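Local coordinates for protein aminodeoxyfutalosine deaminase (Deinococcus radiodurans, PDB 2IMR) that catalyses the zinc-dependent deamination of aminodeoxyfutalosine to futalosine, a step of menaquinone biosynthesis, and more weakly deaminates adenosine and related nucleosides, at residues A[241-252]-A[279-289]; A[301-309]-A[334-342]. All coordinates share one frame; numbering follows the deposited sequence.

Contact 1. Residues A[241-252]-A[279-289]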
loop_
_atom_site.group_PDB
_atom_site.type_symbol
_atom_site.label_atom_id
_atom_site.label_comp_id
_atom_site.label_asym_id
_atom_site.label_seq_id
_atom_site.Cartn_x
_atom_site.Cartn_y
_atom_site.Cartn_z
ATOM N N VAL A 241 9.904 -1.946 -3.332
ATOM C CA VAL A 241 11.031 -1.554 -4.173
ATOM C C VAL A 241 11.625 -0.192 -3.842
ATOM O O VAL A 241 10.895 0.780 -3.645
ATOM C CB VAL A 241 10.616 -1.554 -5.665
ATOM C CG1 VAL A 241 11.811 -1.203 -6.550
ATOM C CG2 VAL A 241 10.055 -2.919 -6.041
ATOM N N ALA A 242 12.956 -0.146 -3.781
ATOM C CA ALA A 242 13.703 1.084 -3.509
ATOM C C ALA A 242 13.242 1.846 -2.265
ATOM O O ALA A 242 13.162 3.082 -2.268
ATOM C CB ALA A 242 13.649 2.003 -4.736
ATOM N N GLU A 243 12.971 1.110 -1.193
ATOM C CA GLU A 243 12.510 1.724 0.046
ATOM C C GLU A 243 13.548 2.622 0.707
ATOM O O GLU A 243 13.255 3.775 1.011
ATOM C CB GLU A 243 12.053 0.649 1.039
ATOM C CG GLU A 243 11.579 1.230 2.375
ATOM C CD GLU A 243 11.067 0.179 3.329
ATOM O OE1 GLU A 243 11.437 -1.003 3.167
ATOM O OE2 GLU A 243 10.307 0.535 4.257
ATOM N N HIS A 244 14.759 2.102 0.915
ATOM C CA HIS A 244 15.833 2.856 1.563
ATOM C C HIS A 244 16.908 3.242 0.539
ATOM O O HIS A 244 17.155 2.507 -0.414
ATOM C CB HIS A 244 16.435 1.997 2.686
ATOM C CG HIS A 244 17.266 2.762 3.669
ATOM N ND1 HIS A 244 18.614 2.986 3.495
ATOM C CD2 HIS A 244 16.933 3.364 4.837
ATOM C CE1 HIS A 244 19.076 3.691 4.513
ATOM N NE2 HIS A 244 18.077 3.934 5.340
ATOM N N PRO A 245 17.550 4.411 0.712
ATOM C CA PRO A 245 18.582 4.812 -0.251
ATOM C C PRO A 245 19.722 3.812 -0.430
ATOM O O PRO A 245 20.308 3.726 -1.510
ATOM C CB PRO A 245 19.061 6.165 0.287
ATOM C CG PRO A 245 18.752 6.098 1.753
ATOM C CD PRO A 245 17.399 5.424 1.772
ATOM N N THR A 246 20.033 3.055 0.619
ATOM C CA THR A 246 21.108 2.075 0.544
ATOM C C THR A 246 20.784 0.919 -0.409
ATOM O O THR A 246 21.674 0.156 -0.792
ATOM C CB THR A 246 21.459 1.523 1.946
ATOM O OG1 THR A 246 20.266 1.120 2.624
ATOM C CG2 THR A 246 22.168 2.593 2.773
ATOM N N GLU A 247 19.516 0.786 -0.793
ATOM C CA GLU A 247 19.129 -0.261 -1.735
ATOM C C GLU A 247 19.571 0.192 -3.127
ATOM O O GLU A 247 20.148 -0.579 -3.902
ATOM C CB GLU A 247 17.611 -0.483 -1.722
ATOM C CG GLU A 247 17.151 -1.566 -2.706
ATOM C CD GLU A 247 15.640 -1.698 -2.781
ATOM O OE1 GLU A 247 14.978 -1.498 -1.743
ATOM O OE2 GLU A 247 15.116 -2.017 -3.874
ATOM N N LEU A 248 19.305 1.455 -3.445
ATOM C CA LEU A 248 19.704 1.990 -4.745
ATOM C C LEU A 248 21.230 1.953 -4.851
ATOM O O LEU A 248 21.788 1.657 -5.910
ATOM C CB LEU A 248 19.211 3.431 -4.895
ATOM C CG LEU A 248 19.700 4.201 -6.126
ATOM C CD1 LEU A 248 19.203 3.539 -7.407
ATOM C CD2 LEU A 248 19.206 5.636 -6.034
ATOM N N GLU A 249 21.899 2.242 -3.741
ATOM C CA GLU A 249 23.358 2.244 -3.716
ATOM C C GLU A 249 23.975 0.889 -4.067
ATOM O O GLU A 249 24.889 0.818 -4.891
ATOM C CB GLU A 249 23.874 2.686 -2.346
ATOM C CG GLU A 249 25.386 2.906 -2.320
ATOM C CD GLU A 249 25.902 3.351 -0.964
ATOM O OE1 GLU A 249 25.114 3.907 -0.169
ATOM O OE2 GLU A 249 27.107 3.159 -0.700
ATOM N N MET A 250 23.488 -0.189 -3.456
ATOM C CA MET A 250 24.076 -1.486 -3.756
ATOM C C MET A 250 23.810 -1.953 -5.175
ATOM O O MET A 250 24.618 -2.690 -5.741
ATOM C CB MET A 250 23.647 -2.554 -2.740
ATOM C CG MET A 250 22.173 -2.834 -2.638
ATOM S SD MET A 250 21.900 -4.200 -1.465
ATOM C CE MET A 250 20.241 -4.658 -1.916
ATOM N N PHE A 251 22.700 -1.529 -5.772
ATOM C CA PHE A 251 22.447 -1.930 -7.148
ATOM C C PHE A 251 23.432 -1.215 -8.066
ATOM O O PHE A 251 23.717 -1.675 -9.168
ATOM C CB PHE A 251 21.011 -1.616 -7.572
ATOM C CG PHE A 251 20.051 -2.737 -7.298
ATOM C CD1 PHE A 251 19.577 -2.964 -6.010
ATOM C CD2 PHE A 251 19.669 -3.605 -8.314
ATOM C CE1 PHE A 251 18.739 -4.041 -5.741
ATOM C CE2 PHE A 251 18.834 -4.682 -8.054
ATOM C CZ PHE A 251 18.368 -4.900 -6.764
ATOM N N ARG A 252 23.956 -0.093 -7.589
ATOM C CA ARG A 252 24.912 0.694 -8.354
ATOM C C ARG A 252 26.357 0.271 -8.119
ATOM O O ARG A 252 27.163 0.282 -9.049
ATOM C CB ARG A 252 24.773 2.177 -8.003
ATOM C CG ARG A 252 23.560 2.861 -8.613
ATOM C CD ARG A 252 23.377 4.270 -8.062
ATOM N NE ARG A 252 22.401 5.026 -8.842
ATOM C CZ ARG A 252 21.900 6.207 -8.488
ATOM N NH1 ARG A 252 22.276 6.786 -7.354
ATOM N NH2 ARG A 252 21.020 6.813 -9.275
ATOM N N PRO A 279 26.182 -5.472 -10.559
ATOM C CA PRO A 279 25.678 -4.140 -10.221
ATOM C C PRO A 279 26.519 -3.161 -11.038
ATOM O O PRO A 279 27.656 -3.475 -11.399
ATOM C CB PRO A 279 25.967 -4.026 -8.727
ATOM C CG PRO A 279 25.869 -5.458 -8.257
ATOM C CD PRO A 279 26.618 -6.192 -9.351
ATOM N N GLY A 280 25.971 -1.987 -11.326
ATOM C CA GLY A 280 26.703 -1.008 -12.111
ATOM C C GLY A 280 26.135 0.390 -11.961
ATOM O O GLY A 280 24.997 0.549 -11.522
ATOM N N PRO A 281 26.904 1.427 -12.332
ATOM C CA PRO A 281 26.516 2.840 -12.250
ATOM C C PRO A 281 25.153 3.185 -12.832
ATOM O O PRO A 281 24.447 4.048 -12.315
ATOM C CB PRO A 281 27.642 3.546 -13.004
ATOM C CG PRO A 281 28.815 2.686 -12.724
ATOM C CD PRO A 281 28.247 1.300 -12.930
ATOM N N ASP A 282 24.787 2.509 -13.912
ATOM C CA ASP A 282 23.524 2.771 -14.585
ATOM C C ASP A 282 22.385 1.843 -14.172
ATOM O O ASP A 282 21.310 1.870 -14.770
ATOM C CB ASP A 282 23.746 2.683 -16.095
ATOM C CG ASP A 282 24.327 1.347 -16.516
ATOM O OD1 ASP A 282 25.052 0.730 -15.702
ATOM O OD2 ASP A 282 24.069 0.917 -17.662
ATOM N N LEU A 283 22.610 1.024 -13.149
ATOM C CA LEU A 283 21.574 0.100 -12.704
ATOM C C LEU A 283 20.811 0.619 -11.488
ATOM O O LEU A 283 21.343 1.373 -10.670
ATOM C CB LEU A 283 22.189 -1.262 -12.365
ATOM C CG LEU A 283 21.218 -2.398 -12.023
ATOM C CD1 LEU A 283 20.387 -2.768 -13.251
ATOM C CD2 LEU A 283 22.000 -3.607 -11.528
ATOM N N THR A 284 19.548 0.226 -11.397
ATOM C CA THR A 284 18.700 0.588 -10.267
ATOM C C THR A 284 17.769 -0.597 -10.071
ATOM O O THR A 284 17.537 -1.381 -10.997
ATOM C CB THR A 284 17.807 1.815 -10.537
ATOM O OG1 THR A 284 16.733 1.430 -11.400
ATOM C CG2 THR A 284 18.609 2.948 -11.171
ATOM N N PRO A 285 17.214 -0.749 -8.863
ATOM C CA PRO A 285 16.313 -1.887 -8.675
ATOM C C PRO A 285 15.138 -1.864 -9.655
ATOM O O PRO A 285 14.648 -2.913 -10.069
ATOM C CB PRO A 285 15.873 -1.747 -7.212
ATOM C CG PRO A 285 16.046 -0.266 -6.932
ATOM C CD PRO A 285 17.344 0.045 -7.632
ATOM N N VAL A 286 14.684 -0.672 -10.030
ATOM C CA VAL A 286 13.566 -0.571 -10.962
ATOM C C VAL A 286 13.982 -1.011 -12.365
ATOM O O VAL A 286 13.260 -1.761 -13.029
ATOM C CB VAL A 286 13.010 0.867 -11.007
ATOM C CG1 VAL A 286 11.839 0.943 -11.978
ATOM C CG2 VAL A 286 12.558 1.285 -9.599
ATOM N N ARG A 287 15.141 -0.549 -12.820
ATOM C CA ARG A 287 15.617 -0.935 -14.145
ATOM C C ARG A 287 15.828 -2.447 -14.152
ATOM O O ARG A 287 15.510 -3.125 -15.123
ATOM C CB ARG A 287 16.924 -0.224 -14.484
ATOM C CG ARG A 287 17.387 -0.495 -15.902
ATOM C CD ARG A 287 18.760 0.086 -16.185
ATOM N NE ARG A 287 19.300 -0.492 -17.411
ATOM C CZ ARG A 287 20.591 -0.704 -17.639
ATOM N NH1 ARG A 287 21.495 -0.379 -16.724
ATOM N NH2 ARG A 287 20.977 -1.267 -18.777
ATOM N N TYR A 288 16.365 -2.966 -13.055
ATOM C CA TYR A 288 16.581 -4.400 -12.916
ATOM C C TYR A 288 15.283 -5.171 -13.172
ATOM O O TYR A 288 15.246 -6.084 -13.994
ATOM C CB TYR A 288 17.099 -4.712 -11.509
ATOM C CG TYR A 288 16.896 -6.147 -11.078
ATOM C CD1 TYR A 288 17.483 -7.198 -11.782
ATOM C CD2 TYR A 288 16.109 -6.453 -9.961
ATOM C CE1 TYR A 288 17.292 -8.522 -11.390
ATOM C CE2 TYR A 288 15.911 -7.768 -9.560
ATOM C CZ TYR A 288 16.504 -8.798 -10.280
ATOM O OH TYR A 288 16.311 -10.103 -9.890
ATOM N N LEU A 289 14.216 -4.806 -12.464
ATOM C CA LEU A 289 12.930 -5.486 -12.632
ATOM C C LEU A 289 12.351 -5.305 -14.027
ATOM O O LEU A 289 11.750 -6.218 -14.590
ATOM C CB LEU A 289 11.913 -4.971 -11.611
ATOM C CG LEU A 289 12.182 -5.319 -10.148
ATOM C CD1 LEU A 289 11.145 -4.627 -9.256
ATOM C CD2 LEU A 289 12.129 -6.830 -9.977
HETATM O O HOH W 1 21.934 3.971 -11.398
#

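Contact 2. Residues A[301-309]-A[334-342]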
loop_
_atom_site.group_PDB
_atom_site.type_symbol
_atom_site.label_atom_id
_atom_site.label_comp_id
_atom_site.label_asym_id
_atom_site.label_seq_id
_atom_site.Cartn_x
_atom_site.Cartn_y
_atom_site.Cartn_z
ATOM N N LEU A 301 4.074 -1.568 -7.079
ATOM C CA LEU A 301 5.355 -1.342 -6.425
ATOM C C LEU A 301 5.175 -0.506 -5.164
ATOM O O LEU A 301 4.590 0.578 -5.202
ATOM C CB LEU A 301 6.312 -0.643 -7.392
ATOM C CG LEU A 301 6.447 -1.339 -8.755
ATOM C CD1 LEU A 301 7.385 -0.532 -9.644
ATOM C CD2 LEU A 301 6.966 -2.770 -8.576
ATOM N N VAL A 302 5.700 -1.013 -4.053
ATOM C CA VAL A 302 5.569 -0.341 -2.763
ATOM C C VAL A 302 6.797 0.462 -2.329
ATOM O O VAL A 302 7.936 0.036 -2.531
ATOM C CB VAL A 302 5.226 -1.371 -1.672
ATOM C CG1 VAL A 302 4.948 -0.664 -0.348
ATOM C CG2 VAL A 302 4.023 -2.197 -2.117
ATOM N N HIS A 303 6.530 1.629 -1.737
ATOM C CA HIS A 303 7.536 2.564 -1.243
ATOM C C HIS A 303 8.094 3.392 -2.391
ATOM O O HIS A 303 7.723 4.554 -2.541
ATOM C CB HIS A 303 8.642 1.823 -0.479
ATOM C CG HIS A 303 8.149 1.161 0.775
ATOM N ND1 HIS A 303 7.432 1.841 1.738
ATOM C CD2 HIS A 303 8.238 -0.119 1.207
ATOM C CE1 HIS A 303 7.098 1.008 2.707
ATOM N NE2 HIS A 303 7.574 -0.187 2.410
ATOM N N MET A 304 8.983 2.808 -3.191
ATOM C CA MET A 304 9.518 3.507 -4.356
ATOM C C MET A 304 10.010 4.910 -4.036
ATOM O O MET A 304 9.713 5.868 -4.759
ATOM C CB MET A 304 8.428 3.594 -5.421
ATOM C CG MET A 304 8.006 2.251 -5.981
ATOM S SD MET A 304 9.313 1.606 -7.025
ATOM C CE MET A 304 9.001 2.563 -8.545
ATOM N N VAL A 305 10.775 5.032 -2.962
ATOM C CA VAL A 305 11.282 6.326 -2.537
ATOM C C VAL A 305 12.559 6.731 -3.254
ATOM O O VAL A 305 12.709 7.868 -3.696
ATOM C CB VAL A 305 11.541 6.325 -1.010
ATOM C CG1 VAL A 305 12.263 7.602 -0.585
ATOM C CG2 VAL A 305 10.216 6.202 -0.271
ATOM N N ASN A 306 13.478 5.789 -3.388
ATOM C CA ASN A 306 14.751 6.090 -4.009
ATOM C C ASN A 306 14.840 5.618 -5.452
ATOM O O ASN A 306 15.444 4.594 -5.757
ATOM C CB ASN A 306 15.842 5.498 -3.125
ATOM C CG ASN A 306 15.797 6.077 -1.717
ATOM O OD1 ASN A 306 16.329 7.158 -1.467
ATOM N ND2 ASN A 306 15.126 5.378 -0.801
ATOM N N VAL A 307 14.219 6.398 -6.335
ATOM C CA VAL A 307 14.179 6.102 -7.752
ATOM C C VAL A 307 14.662 7.306 -8.552
ATOM O O VAL A 307 14.769 8.414 -8.027
ATOM C CB VAL A 307 12.741 5.749 -8.209
ATOM C CG1 VAL A 307 12.232 4.528 -7.445
ATOM C CG2 VAL A 307 11.817 6.944 -7.996
ATOM N N THR A 308 14.948 7.077 -9.827
ATOM C CA THR A 308 15.433 8.138 -10.704
ATOM C C THR A 308 14.344 8.538 -11.684
ATOM O O THR A 308 13.303 7.899 -11.762
ATOM C CB THR A 308 16.632 7.663 -11.530
ATOM O OG1 THR A 308 16.206 6.622 -12.418
ATOM C CG2 THR A 308 17.728 7.131 -10.627
ATOM N N PRO A 309 14.572 9.620 -12.445
ATOM C CA PRO A 309 13.553 10.031 -13.408
ATOM C C PRO A 309 13.302 8.903 -14.399
ATOM O O PRO A 309 12.167 8.639 -14.779
ATOM C CB PRO A 309 14.175 11.261 -14.057
ATOM C CG PRO A 309 14.920 11.878 -12.909
ATOM C CD PRO A 309 15.595 10.668 -12.278
ATOM N N CYS A 334 13.930 6.715 5.372
ATOM C CA CYS A 334 14.121 6.261 3.997
ATOM C C CYS A 334 14.165 7.368 2.970
ATOM O O CYS A 334 14.505 7.131 1.813
ATOM C CB CYS A 334 12.989 5.330 3.589
ATOM S SG CYS A 334 12.889 3.832 4.540
ATOM N N GLY A 335 13.810 8.574 3.384
ATOM C CA GLY A 335 13.754 9.666 2.436
ATOM C C GLY A 335 12.276 9.888 2.163
ATOM O O GLY A 335 11.429 9.273 2.822
ATOM N N THR A 336 11.949 10.733 1.192
ATOM C CA THR A 336 10.550 11.023 0.906
ATOM C C THR A 336 10.124 10.673 -0.519
ATOM O O THR A 336 10.789 11.047 -1.480
ATOM C CB THR A 336 10.256 12.522 1.165
ATOM O OG1 THR A 336 10.611 12.847 2.514
ATOM C CG2 THR A 336 8.782 12.831 0.952
ATOM N N PHE A 337 9.020 9.935 -0.629
ATOM C CA PHE A 337 8.441 9.531 -1.912
ATOM C C PHE A 337 8.152 10.801 -2.710
ATOM O O PHE A 337 7.524 11.725 -2.200
ATOM C CB PHE A 337 7.134 8.768 -1.655
ATOM C CG PHE A 337 6.343 8.446 -2.894
ATOM C CD1 PHE A 337 6.809 7.514 -3.817
ATOM C CD2 PHE A 337 5.104 9.050 -3.117
ATOM C CE1 PHE A 337 6.056 7.181 -4.937
ATOM C CE2 PHE A 337 4.342 8.725 -4.235
ATOM C CZ PHE A 337 4.818 7.786 -5.150
ATOM N N ASP A 338 8.602 10.846 -3.959
ATOM C CA ASP A 338 8.374 12.027 -4.791
ATOM C C ASP A 338 6.994 11.945 -5.437
ATOM O O ASP A 338 6.869 11.643 -6.620
ATOM C CB ASP A 338 9.448 12.124 -5.881
ATOM C CG ASP A 338 9.530 13.513 -6.491
ATOM O OD1 ASP A 338 8.525 14.249 -6.420
ATOM O OD2 ASP A 338 10.592 13.863 -7.042
ATOM N N TRP A 339 5.950 12.211 -4.659
ATOM C CA TRP A 339 4.600 12.128 -5.195
ATOM C C TRP A 339 4.396 13.055 -6.395
ATOM O O TRP A 339 3.860 12.639 -7.423
ATOM C CB TRP A 339 3.569 12.453 -4.108
ATOM C CG TRP A 339 2.182 11.961 -4.424
ATOM C CD1 TRP A 339 1.557 11.979 -5.639
ATOM C CD2 TRP A 339 1.233 11.427 -3.494
ATOM N NE1 TRP A 339 0.277 11.494 -5.522
ATOM C CE2 TRP A 339 0.052 11.147 -4.216
ATOM C CE3 TRP A 339 1.266 11.160 -2.118
ATOM C CZ2 TRP A 339 -1.088 10.613 -3.609
ATOM C CZ3 TRP A 339 0.133 10.630 -1.512
ATOM C CH2 TRP A 339 -1.030 10.361 -2.259
ATOM N N PRO A 340 4.814 14.325 -6.285
ATOM C CA PRO A 340 4.605 15.195 -7.449
ATOM C C PRO A 340 5.204 14.664 -8.754
ATOM O O PRO A 340 4.602 14.814 -9.822
ATOM C CB PRO A 340 5.203 16.537 -7.010
ATOM C CG PRO A 340 6.081 16.197 -5.839
ATOM C CD PRO A 340 5.364 15.077 -5.147
ATOM N N ALA A 341 6.371 14.029 -8.668
ATOM C CA ALA A 341 7.022 13.475 -9.853
ATOM C C ALA A 341 6.208 12.311 -10.421
ATOM O O ALA A 341 6.033 12.196 -11.634
ATOM C CB ALA A 341 8.436 13.014 -9.507
ATOM N N PHE A 342 5.708 11.447 -9.542
ATOM C CA PHE A 342 4.909 10.308 -9.973
ATOM C C PHE A 342 3.567 10.767 -10.543
ATOM O O PHE A 342 3.080 10.219 -11.535
ATOM C CB PHE A 342 4.689 9.345 -8.803
ATOM C CG PHE A 342 5.821 8.370 -8.599
ATOM C CD1 PHE A 342 5.786 7.111 -9.195
ATOM C CD2 PHE A 342 6.925 8.713 -7.826
ATOM C CE1 PHE A 342 6.841 6.204 -9.022
ATOM C CE2 PHE A 342 7.984 7.816 -7.646
ATOM C CZ PHE A 342 7.940 6.559 -8.245
HETATM O O HOH W 2 10.174 8.746 -4.996
HETATM O O HOH W 3 12.787 10.683 -3.081
HETATM O O HOH W 4 16.345 9.308 -0.037
#

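Contact 1. Residues A[241-252]-A[279-289]
The pyrrolidine ring of P285 lies over one face of the F251 phenyl ring, its CB 3.9 Å from the ring centroid and only 9° off the ring normal, a CH-pi contact. Proline suits this first turn of helix 285-289, where its missing N-H costs no helical bond and its rigid ring offers C-H groups to the aromatic face. Near the plane of the same phenyl ring, at its edge, comes L283 CD2, while Y288 meets F251 CE2 through CD2 at 3.8 Å, the two rings inclined at 44°. P285 is gripped from other directions as well: L248 CD1 reaches its CD, A242 CB its CG, and V241 CG1 approaches its CB. With CG1 anti to the backbone N (chi1 -178°), V241 presents that methyl to P285 and V286 and leaves CG2 to meet L289 CD1 tip to tip at 3.8 Å.

In the TIM-barrel fold of the amidohydrolases, this packing joins helix 245-252, which follows barrel strand 238-241, to helix 285-289, which leads into strand 300-303. The loop before helix 245-252 carries E243, the proton donor by similarity. E247 OE2 accepts from A242 N at 2.9 Å, the donor standing above the carboxylate plane, and the same oxygen lies against P285 CB.

Farther out, T284 caps its helix through OG1, which accepts from R287 N and also bonds D311. G280 N donates to F251 O (3.1 Å) near the end of helix 245-252. At the polar edge the extended R252 chain runs past L283 O, and a water accepts from R252 NE at 2.8 Å and donates to both P281 O and L283 O.

Contact 2. Residues A[301-309]-A[334-342]
V305 and F337 meet where the loop after TIM-barrel strand 301-303 passes the segment leading into helix 339-342. The two methyls of V305 divide the work: CG1 presses on the backbone of C334 and G335, whereas CG2 faces the backbone of F337, 3.9 Å from its N. With CG anti to the backbone N (chi1 173°), F337 turns its ring edge to M304 O, which lies near the ring plane 3.5 Å from CD1. This suits an aromatic ring, whose C-H edge is weakly positive. F342 receives F337 CE1 over one face. Its CZ touches V307 CG2, and the F342 side chain crosses that of M304 at about a right angle; bends at chi2 and chi3 fold M304 back, bringing CE as well as CB to F342 CZ. D338, the N-cap residue, accepts from A341 N through OD1, and its own N donates to a water.

N306 ND2 donates to C334 O and, weakly, to A242 O. Without the amide, as with an alanine here, C334 O is likely to lose its side-chain donor and A242 O its weak one. The bond from N306 ND2 to C334 O is 3.2 Å long and nearly straight (159°), lying in the carbonyl plane.

In the fold
Both contacts are built on neighbouring strands of one parallel sheet of the barrel: V241 ends strand 238-241, and its N and O probably bond V302 O of strand 300-303 and M304 N just after it. Helix 285-292 of contact 1 leads directly into that strand. Contact 1 is the more buried and more hydrophobic, joining two helices through proline, aromatic and aliphatic side chains, with water and charge at its edge. Contact 2, partly buried and smaller, joins the loop after a barrel strand to a loop and the start of a helix, relying more on backbone carbonyls, an asparagine amide and waters. The two converge near the zinc ion, where E243 of contact 1 packs against H303 of contact 2, itself beside the zinc ligand D354.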